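Local coordinates for peptide-binding protein (Photobacterium damsela subsp. piscicida, PDB 6SQX), which cleaves the peptidoglycan of potentially competing bacteria as a secreted NlpC/P60 endopeptidase, probably of the cysteine type, at residues N88-L93 with G205-V210; K197-K202 with S213-V218; E366-Q371 with G397-T402. All coordinates share one frame; numbering follows the deposited sequence.

Interaction 1. Residues N88-L93 with G205-V210. With EDO (1,2-ethanediol), chain I.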
loop_
_atom_site.group_PDB
_atom_site.type_symbol
_atom_site.label_atom_id
_atom_site.label_comp_id
_atom_site.label_asym_id
_atom_site.label_seq_id
_atom_site.Cartn_x
_atom_site.Cartn_y
_atom_site.Cartn_z
ATOM N N ASN A 88 -18.425 -6.333 0.869
ATOM C CA ASN A 88 -19.102 -5.189 0.286
ATOM C C ASN A 88 -19.770 -5.588 -1.020
ATOM O O ASN A 88 -19.234 -6.400 -1.776
ATOM C CB ASN A 88 -18.095 -4.067 -0.029
ATOM C CG ASN A 88 -17.464 -3.488 1.225
ATOM O OD1 ASN A 88 -17.947 -2.499 1.784
ATOM N ND2 ASN A 88 -16.378 -4.111 1.680
ATOM N N ASN A 89 -20.919 -4.978 -1.319
ATOM C CA ASN A 89 -21.529 -5.119 -2.641
ATOM C C ASN A 89 -20.889 -4.142 -3.632
ATOM O O ASN A 89 -20.883 -2.925 -3.400
ATOM C CB ASN A 89 -23.037 -4.881 -2.525
ATOM C CG ASN A 89 -23.749 -5.061 -3.842
ATOM O OD1 ASN A 89 -23.916 -4.115 -4.602
ATOM N ND2 ASN A 89 -24.197 -6.291 -4.114
ATOM N N ILE A 90 -20.348 -4.682 -4.738
ATOM C CA ILE A 90 -19.557 -3.868 -5.672
ATOM C C ILE A 90 -20.417 -2.806 -6.331
ATOM O O ILE A 90 -20.020 -1.635 -6.416
ATOM C CB ILE A 90 -18.829 -4.742 -6.712
ATOM C CG1 ILE A 90 -17.779 -5.607 -5.993
ATOM C CG2 ILE A 90 -18.243 -3.869 -7.870
ATOM C CD1 ILE A 90 -17.096 -6.672 -6.839
ATOM N N LEU A 91 -21.633 -3.182 -6.772
ATOM C CA LEU A 91 -22.477 -2.202 -7.448
ATOM C C LEU A 91 -22.851 -1.057 -6.505
ATOM O O LEU A 91 -22.844 0.120 -6.903
ATOM C CB LEU A 91 -23.720 -2.892 -8.016
ATOM C CG LEU A 91 -24.715 -2.032 -8.817
ATOM C CD1 LEU A 91 -23.979 -1.328 -9.979
ATOM C CD2 LEU A 91 -25.851 -2.934 -9.319
ATOM N N LYS A 92 -23.127 -1.374 -5.236
ATOM C CA LYS A 92 -23.397 -0.317 -4.253
ATOM C C LYS A 92 -22.197 0.618 -4.117
ATOM O O LYS A 92 -22.349 1.847 -4.109
ATOM C CB LYS A 92 -23.766 -0.927 -2.896
ATOM C CG LYS A 92 -23.963 0.097 -1.782
ATOM C CD LYS A 92 -24.136 -0.588 -0.422
ATOM C CE LYS A 92 -24.625 0.384 0.650
ATOM N NZ LYS A 92 -23.804 1.624 0.773
ATOM N N LEU A 93 -20.987 0.047 -3.993
ATOM C CA LEU A 93 -19.790 0.887 -3.865
ATOM C C LEU A 93 -19.612 1.784 -5.084
ATOM O O LEU A 93 -19.198 2.940 -4.954
ATOM C CB LEU A 93 -18.543 0.026 -3.635
ATOM C CG LEU A 93 -18.348 -0.638 -2.262
ATOM C CD1 LEU A 93 -17.011 -1.425 -2.198
ATOM C CD2 LEU A 93 -18.417 0.348 -1.094
ATOM N N GLY A 205 -6.822 -7.076 -2.447
ATOM C CA GLY A 205 -7.547 -6.306 -1.446
ATOM C C GLY A 205 -7.964 -4.923 -1.905
ATOM O O GLY A 205 -8.320 -4.065 -1.073
ATOM N N THR A 206 -7.950 -4.671 -3.218
ATOM C CA THR A 206 -8.367 -3.400 -3.814
ATOM C C THR A 206 -9.413 -3.628 -4.903
ATOM O O THR A 206 -9.347 -4.620 -5.648
ATOM C CB THR A 206 -7.130 -2.651 -4.417
ATOM O OG1 THR A 206 -6.371 -2.046 -3.368
ATOM C CG2 THR A 206 -7.553 -1.566 -5.395
ATOM N N LEU A 207 -10.371 -2.695 -4.992
ATOM C CA LEU A 207 -11.384 -2.656 -6.036
ATOM C C LEU A 207 -11.246 -1.332 -6.773
ATOM O O LEU A 207 -11.182 -0.277 -6.138
ATOM C CB LEU A 207 -12.780 -2.694 -5.411
ATOM C CG LEU A 207 -13.987 -2.394 -6.315
ATOM C CD1 LEU A 207 -14.236 -3.601 -7.292
ATOM C CD2 LEU A 207 -15.240 -2.134 -5.449
ATOM N N GLY A 208 -11.226 -1.362 -8.099
ATOM C CA GLY A 208 -11.277 -0.101 -8.816
ATOM C C GLY A 208 -10.928 -0.257 -10.284
ATOM O O GLY A 208 -10.822 -1.358 -10.795
ATOM N N TRP A 209 -10.819 0.883 -10.961
ATOM C CA TRP A 209 -10.707 0.922 -12.411
ATOM C C TRP A 209 -9.255 1.103 -12.843
ATOM O O TRP A 209 -8.488 1.873 -12.233
ATOM C CB TRP A 209 -11.506 2.111 -12.954
ATOM C CG TRP A 209 -13.008 2.035 -12.664
ATOM C CD1 TRP A 209 -13.640 2.414 -11.514
ATOM C CD2 TRP A 209 -14.028 1.551 -13.546
ATOM N NE1 TRP A 209 -15.000 2.172 -11.618
ATOM C CE2 TRP A 209 -15.264 1.670 -12.864
ATOM C CE3 TRP A 209 -14.017 1.043 -14.844
ATOM C CZ2 TRP A 209 -16.486 1.295 -13.439
ATOM C CZ3 TRP A 209 -15.226 0.652 -15.413
ATOM C CH2 TRP A 209 -16.446 0.803 -14.719
ATOM N N VAL A 210 -8.887 0.428 -13.929
ATOM C CA VAL A 210 -7.541 0.524 -14.509
ATOM C C VAL A 210 -7.697 0.574 -16.018
ATOM O O VAL A 210 -8.722 0.151 -16.558
ATOM C CB VAL A 210 -6.667 -0.692 -14.144
ATOM C CG1 VAL A 210 -6.381 -0.754 -12.623
ATOM C CG2 VAL A 210 -7.321 -1.988 -14.693
HETATM C C1 EDO I . -14.804 2.311 -4.232
HETATM O O1 EDO I . -14.617 3.538 -4.956
HETATM C C2 EDO I . -13.617 1.412 -4.540
HETATM O O2 EDO I . -13.282 1.601 -5.910
#
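Leu207 reaches across to two residues of the first helical turn with its two branches: its CD2 lies 3.8 Å from Leu93 CD1, and its CD1 lies 4.1 Å from Ile90 CG2. This fork is the close part of a small interface, 133 Å² buried over both sides, and it is purely apolar. A chi1 of 169° swings CG of Leu207 to the far side of CB from the backbone N, which sends both methyls to the helix. Further packing comes from Ile190, which touches both Ile90 and Leu207. Strand 206-211 belongs to the SH3-like barrel of the SH3b1-type domain and is paired with strand 198-203, so the start of helix 90-102 sits against the flank of that barrel. Beside the fork the contact is looser: Ile90 is buried, but Leu93 and Leu207 are partly exposed, and a 1,2-ethanediol, probably from the crystallisation liquor, fills this side. Its O2 donates to Leu207 O at 2.8 Å, it is also hydrogen-bonded to Thr97 OG1, and its C2 is in van der Waals contact with Leu207 CD2 (4.0 Å). At the solvent-facing start of the helix, where Asn89 does not touch the strand, that residue serves as N-cap; Asn89 OD1 accepts from Lys92 N at 2.9 Å (N-H...O 158°), with the donor in the carbonyl plane, while Lys92 NZ forms a salt bridge with Asp96.

Interaction 2. Residues K197-K202 with S213-V218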
loop_
_atom_site.group_PDB
_atom_site.type_symbol
_atom_site.label_atom_id
_atom_site.label_comp_id
_atom_site.label_asym_id
_atom_site.label_seq_id
_atom_site.Cartn_x
_atom_site.Cartn_y
_atom_site.Cartn_z
ATOM N N LYS A 197 -12.053 1.686 -22.732
ATOM C CA LYS A 197 -10.704 2.062 -22.328
ATOM C C LYS A 197 -10.381 1.705 -20.886
ATOM O O LYS A 197 -9.203 1.712 -20.527
ATOM C CB LYS A 197 -10.492 3.558 -22.557
ATOM C CG LYS A 197 -10.585 3.972 -24.025
ATOM C CD LYS A 197 -10.404 5.480 -24.175
ATOM C CE LYS A 197 -10.309 5.915 -25.632
ATOM N NZ LYS A 197 -9.965 7.367 -25.727
ATOM N N TRP A 198 -11.388 1.447 -20.051
ATOM C CA TRP A 198 -11.192 1.175 -18.633
ATOM C C TRP A 198 -11.905 -0.110 -18.238
ATOM O O TRP A 198 -12.983 -0.422 -18.752
ATOM C CB TRP A 198 -11.772 2.307 -17.789
ATOM C CG TRP A 198 -11.078 3.607 -17.981
ATOM C CD1 TRP A 198 -11.375 4.563 -18.921
ATOM C CD2 TRP A 198 -9.995 4.136 -17.192
ATOM N NE1 TRP A 198 -10.529 5.647 -18.775
ATOM C CE2 TRP A 198 -9.669 5.407 -17.732
ATOM C CE3 TRP A 198 -9.251 3.646 -16.106
ATOM C CZ2 TRP A 198 -8.655 6.201 -17.201
ATOM C CZ3 TRP A 198 -8.237 4.441 -15.576
ATOM C CH2 TRP A 198 -7.931 5.681 -16.142
ATOM N N THR A 199 -11.318 -0.841 -17.285
ATOM C CA THR A 199 -11.915 -2.057 -16.751
ATOM C C THR A 199 -11.929 -1.977 -15.238
ATOM O O THR A 199 -10.931 -1.588 -14.627
ATOM C CB THR A 199 -11.153 -3.300 -17.241
ATOM O OG1 THR A 199 -11.275 -3.370 -18.665
ATOM C CG2 THR A 199 -11.759 -4.581 -16.658
ATOM N N LEU A 200 -13.075 -2.308 -14.636
ATOM C CA LEU A 200 -13.216 -2.388 -13.193
ATOM C C LEU A 200 -12.732 -3.766 -12.769
ATOM O O LEU A 200 -13.169 -4.775 -13.334
ATOM C CB LEU A 200 -14.705 -2.256 -12.842
ATOM C CG LEU A 200 -15.044 -2.338 -11.330
ATOM C CD1 LEU A 200 -14.304 -1.299 -10.423
ATOM C CD2 LEU A 200 -16.565 -2.296 -11.108
ATOM N N ILE A 201 -11.767 -3.813 -11.840
ATOM C CA ILE A 201 -11.122 -5.052 -11.411
ATOM C C ILE A 201 -11.074 -5.114 -9.892
ATOM O O ILE A 201 -11.296 -4.120 -9.197
ATOM C CB ILE A 201 -9.678 -5.150 -11.968
ATOM C CG1 ILE A 201 -8.738 -4.068 -11.340
ATOM C CG2 ILE A 201 -9.717 -5.002 -13.487
ATOM C CD1 ILE A 201 -7.275 -4.296 -11.589
ATOM N N LYS A 202 -10.741 -6.291 -9.372
ATOM C CA LYS A 202 -10.383 -6.378 -7.961
ATOM C C LYS A 202 -9.236 -7.357 -7.794
ATOM O O LYS A 202 -9.139 -8.343 -8.531
ATOM C CB LYS A 202 -11.594 -6.775 -7.082
ATOM C CG LYS A 202 -12.351 -8.043 -7.552
ATOM C CD LYS A 202 -13.662 -8.106 -6.756
ATOM C CE LYS A 202 -14.510 -9.318 -7.134
ATOM N NZ LYS A 202 -14.161 -10.578 -6.388
ATOM N N SER A 213 -5.801 -1.744 -21.256
ATOM C CA SER A 213 -4.534 -2.260 -21.758
ATOM C C SER A 213 -3.623 -2.788 -20.656
ATOM O O SER A 213 -2.612 -3.430 -20.957
ATOM C CB SER A 213 -3.814 -1.162 -22.547
ATOM O OG SER A 213 -3.582 -0.030 -21.725
ATOM N N SER A 214 -3.916 -2.509 -19.389
ATOM C CA SER A 214 -3.047 -2.943 -18.301
ATOM C C SER A 214 -3.429 -4.309 -17.746
ATOM O O SER A 214 -2.728 -4.827 -16.870
ATOM C CB SER A 214 -3.052 -1.910 -17.170
ATOM O OG SER A 214 -4.172 -2.080 -16.313
ATOM N N ILE A 215 -4.510 -4.914 -18.248
ATOM C CA ILE A 215 -4.981 -6.187 -17.734
ATOM C C ILE A 215 -5.289 -7.153 -18.875
ATOM O O ILE A 215 -5.423 -6.756 -20.038
ATOM C CB ILE A 215 -6.211 -6.008 -16.794
ATOM C CG1 ILE A 215 -7.373 -5.184 -17.414
ATOM C CG2 ILE A 215 -5.768 -5.231 -15.536
ATOM C CD1 ILE A 215 -8.222 -5.925 -18.402
ATOM N N ALA A 216 -5.365 -8.438 -18.526
ATOM C CA ALA A 216 -5.718 -9.474 -19.496
ATOM C C ALA A 216 -6.399 -10.603 -18.741
ATOM O O ALA A 216 -6.143 -10.800 -17.557
ATOM C CB ALA A 216 -4.444 -9.998 -20.176
ATOM N N ASN A 217 -7.296 -11.337 -19.408
ATOM C CA ASN A 217 -7.843 -12.495 -18.716
ATOM C C ASN A 217 -6.896 -13.679 -18.832
ATOM O O ASN A 217 -5.938 -13.670 -19.615
ATOM C CB ASN A 217 -9.279 -12.865 -19.135
ATOM C CG ASN A 217 -9.375 -13.402 -20.523
ATOM O OD1 ASN A 217 -8.767 -12.880 -21.460
ATOM N ND2 ASN A 217 -10.194 -14.456 -20.686
ATOM N N VAL A 218 -7.110 -14.683 -17.987
ATOM C CA VAL A 218 -6.277 -15.877 -17.986
ATOM C C VAL A 218 -7.185 -17.084 -18.126
ATOM O O VAL A 218 -8.341 -17.058 -17.686
ATOM C CB VAL A 218 -5.370 -15.996 -16.737
ATOM C CG1 VAL A 218 -4.412 -14.802 -16.668
ATOM C CG2 VAL A 218 -6.181 -16.065 -15.460
HETATM O O HOH W 1 -6.911 0.867 -22.399
#
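Thr199 and Ile215 meet with no ring between them: the indole of Trp198, the one aromatic group in either segment, departs from the opposite side of its strand and packs on Trp209 and Pro155. The contact is made by Ile215 with the side chains of Thr199 and Ile201. Ile215 CD1 pushes into the Thr199 side chain obliquely, lying 4.0 Å from Thr199 OG1 and 4.1 Å from Thr199 CB. Its reach follows from an unusual conformation, with CG1 held between the backbone N and the carbonyl carbon (chi1 53°) and CD1 folded round by chi2 of 77°. The other branch, Ile215 CG2, lies 4.3 Å from Ile201 CD1, so the isoleucine spans two inward-facing residues of one strand. These are alternate positions of strand 198-203, which is not a neighbour of strand 215-217 in the sheet (order 206-211, 198-203, 186-192, 142-145, 215-217), so the two face each other across the barrel. The nearest CA atoms, Thr199 and Ile215, are 8.1 Å apart and no direct hydrogen bond joins the segments, as expected for opposing walls of the SH3 barrel meeting through its core. Val210 and Ile187 also touch Ile215, and Leu189 touches Ile201. The 3-10 turn at 213-214, leading into the last strand, is likewise an SH3 feature. The buried hydroxyl Thr199 OG1 finds its polar partner in Thr212 OG1, so its approach to the methyl is mere packing. At the Lys197 end, a water bridges the backbones, donating to Lys197 O at 3.1 Å and accepting from Ser213 N at 3.1 Å.

Interaction 3. Residues E366-Q371 with G397-T402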
loop_
_atom_site.group_PDB
_atom_site.type_symbol
_atom_site.label_atom_id
_atom_site.label_comp_id
_atom_site.label_asym_id
_atom_site.label_seq_id
_atom_site.Cartn_x
_atom_site.Cartn_y
_atom_site.Cartn_z
ATOM N N GLU A 366 5.847 4.204 28.034
ATOM C CA GLU A 366 6.273 3.080 28.866
ATOM C C GLU A 366 6.214 1.761 28.100
ATOM O O GLU A 366 7.141 0.942 28.181
ATOM C CB GLU A 366 5.382 2.996 30.112
ATOM C CG GLU A 366 5.798 3.915 31.232
ATOM C CD GLU A 366 7.133 3.514 31.840
ATOM O OE1 GLU A 366 7.455 2.303 31.840
ATOM O OE2 GLU A 366 7.865 4.412 32.315
ATOM N N LEU A 367 5.135 1.537 27.345
ATOM C CA LEU A 367 5.021 0.297 26.586
ATOM C C LEU A 367 6.022 0.262 25.441
ATOM O O LEU A 367 6.772 -0.712 25.296
ATOM C CB LEU A 367 3.597 0.101 26.062
ATOM C CG LEU A 367 3.477 -1.067 25.058
ATOM C CD1 LEU A 367 3.929 -2.434 25.637
ATOM C CD2 LEU A 367 2.054 -1.178 24.481
ATOM N N LEU A 368 6.042 1.305 24.605
ATOM C CA LEU A 368 6.831 1.228 23.382
ATOM C C LEU A 368 8.324 1.453 23.601
ATOM O O LEU A 368 9.134 1.013 22.771
ATOM C CB LEU A 368 6.293 2.206 22.324
ATOM C CG LEU A 368 5.146 1.734 21.438
ATOM C CD1 LEU A 368 3.855 1.566 22.236
ATOM C CD2 LEU A 368 4.956 2.740 20.308
ATOM N N VAL A 369 8.708 2.131 24.675
ATOM C CA VAL A 369 10.099 2.451 24.928
ATOM C C VAL A 369 10.720 1.468 25.897
ATOM O O VAL A 369 11.787 0.921 25.634
ATOM C CB VAL A 369 10.263 3.916 25.398
ATOM C CG1 VAL A 369 11.739 4.237 25.658
ATOM C CG2 VAL A 369 9.671 4.879 24.370
ATOM N N GLU A 370 10.050 1.214 27.021
ATOM C CA GLU A 370 10.593 0.346 28.051
ATOM C C GLU A 370 10.050 -1.072 27.991
ATOM O O GLU A 370 10.537 -1.927 28.732
ATOM C CB GLU A 370 10.334 0.941 29.442
ATOM C CG GLU A 370 10.726 2.413 29.585
ATOM C CD GLU A 370 12.231 2.655 29.471
ATOM O OE1 GLU A 370 13.011 1.666 29.446
ATOM O OE2 GLU A 370 12.630 3.844 29.409
ATOM N N GLN A 371 9.093 -1.344 27.106
ATOM C CA GLN A 371 8.332 -2.593 27.107
ATOM C C GLN A 371 7.816 -2.930 28.505
ATOM O O GLN A 371 8.030 -4.023 29.030
ATOM C CB GLN A 371 9.106 -3.764 26.512
ATOM C CG GLN A 371 10.268 -3.429 25.623
ATOM C CD GLN A 371 11.280 -4.554 25.645
ATOM O OE1 GLN A 371 11.466 -5.212 26.676
ATOM N NE2 GLN A 371 11.926 -4.801 24.512
ATOM N N GLY A 397 2.681 2.788 10.927
ATOM C CA GLY A 397 4.078 2.470 10.650
ATOM C C GLY A 397 4.466 1.145 11.276
ATOM O O GLY A 397 3.685 0.525 12.018
ATOM N N LEU A 398 5.673 0.684 10.963
ATOM C CA LEU A 398 6.194 -0.592 11.447
ATOM C C LEU A 398 7.137 -0.329 12.618
ATOM O O LEU A 398 8.221 0.226 12.428
ATOM C CB LEU A 398 6.927 -1.337 10.324
ATOM C CG LEU A 398 7.578 -2.665 10.737
ATOM C CD1 LEU A 398 6.486 -3.640 11.172
ATOM C CD2 LEU A 398 8.434 -3.217 9.596
ATOM N N TYR A 399 6.731 -0.697 13.830
ATOM C CA TYR A 399 7.584 -0.541 15.007
ATOM C C TYR A 399 8.918 -1.245 14.803
ATOM O O TYR A 399 8.957 -2.401 14.378
ATOM C CB TYR A 399 6.860 -1.198 16.182
ATOM C CG TYR A 399 7.597 -1.165 17.502
ATOM C CD1 TYR A 399 7.836 0.041 18.163
ATOM C CD2 TYR A 399 8.005 -2.345 18.125
ATOM C CE1 TYR A 399 8.494 0.066 19.409
ATOM C CE2 TYR A 399 8.644 -2.332 19.361
ATOM C CZ TYR A 399 8.888 -1.132 20.005
ATOM O OH TYR A 399 9.521 -1.160 21.225
ATOM N N MET A 400 10.019 -0.540 15.112
ATOM C CA MET A 400 11.364 -1.091 14.941
ATOM C C MET A 400 12.137 -1.171 16.251
ATOM O O MET A 400 13.325 -1.457 16.228
ATOM C CB MET A 400 12.172 -0.293 13.909
ATOM C CG MET A 400 11.785 -0.649 12.478
ATOM S SD MET A 400 12.666 0.415 11.288
ATOM C CE MET A 400 14.406 0.065 11.681
ATOM N N GLY A 401 11.492 -0.970 17.399
ATOM C CA GLY A 401 12.233 -0.966 18.648
ATOM C C GLY A 401 12.603 0.434 19.107
ATOM O O GLY A 401 11.785 1.364 18.995
ATOM N N THR A 402 13.830 0.602 19.620
ATOM C CA THR A 402 14.270 1.882 20.176
ATOM C C THR A 402 15.653 2.259 19.648
ATOM O O THR A 402 16.372 1.438 19.059
ATOM C CB THR A 402 14.311 1.832 21.721
ATOM O OG1 THR A 402 15.233 0.824 22.153
ATOM C CG2 THR A 402 12.934 1.522 22.302
HETATM O O HOH W 2 11.470 -3.037 22.297
#
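Tyr399 OH donates to Leu368 O at 2.7 Å, joining a strand side chain to a backbone carbonyl of helix 361-370. The bond is bent at the acceptor: the C=O...O angle is 140° and the donor is somewhat tilted from the carbonyl plane. Relative to the ring, the carbonyl oxygen lies at the edge, near its plane, while Leu368 CB packs 4.2 Å from Tyr399 CE1. Beside this bond the Thr402 methyl CG2 sits 3.6 Å from Val369 O. A water adds a second partner to the phenol, donating to Tyr399 OH at 2.9 Å and accepting from NE2 of Gln371; that glutamine is poorly ordered, so this branch is probably mobile. The phenol thus both gives and receives a hydrogen bond. With CG placed opposite the backbone N (chi1 179°), Tyr399 sends its ring across to the helix. In the next shell, Gly401 N lies 3.5 Å above the ring plane, over its centre, and Thr382 and Val384 of the adjoining strand also touch the tyrosine. Gln371, with positive phi, turns the chain out of the helix. The axes of helix segment 366-370 and strand segment 397-402 come within 8.0 Å, at 69° between their N-to-C directions. Strand 395-405 lies inside the six-stranded antiparallel sheet of the NlpC/P60 domain, between strands 382-387 and 408-415, and through Leu398 it also meets helix 326-334.

Interaction 2 lies within the SH3-like barrel, interaction 1 joins helix 90-102 to that barrel from outside, and interaction 3 belongs to the NlpC/P60 domain. The first two have centres about 13 Å apart and touch directly: they use different strands of the same five-stranded sheet, of which 206-211 and 198-203 are paired, with Gly208 O 2.8 Å from Ile201 N, a probable hydrogen bond. Their segments alternate along the chain (88-93, 197-202, 205-210, 213-218). Interaction 3 follows later in sequence, its centre about 36 and 42 Å from those of interactions 1 and 2, on the opposite side of the chain's centre, consistent with separately built modules.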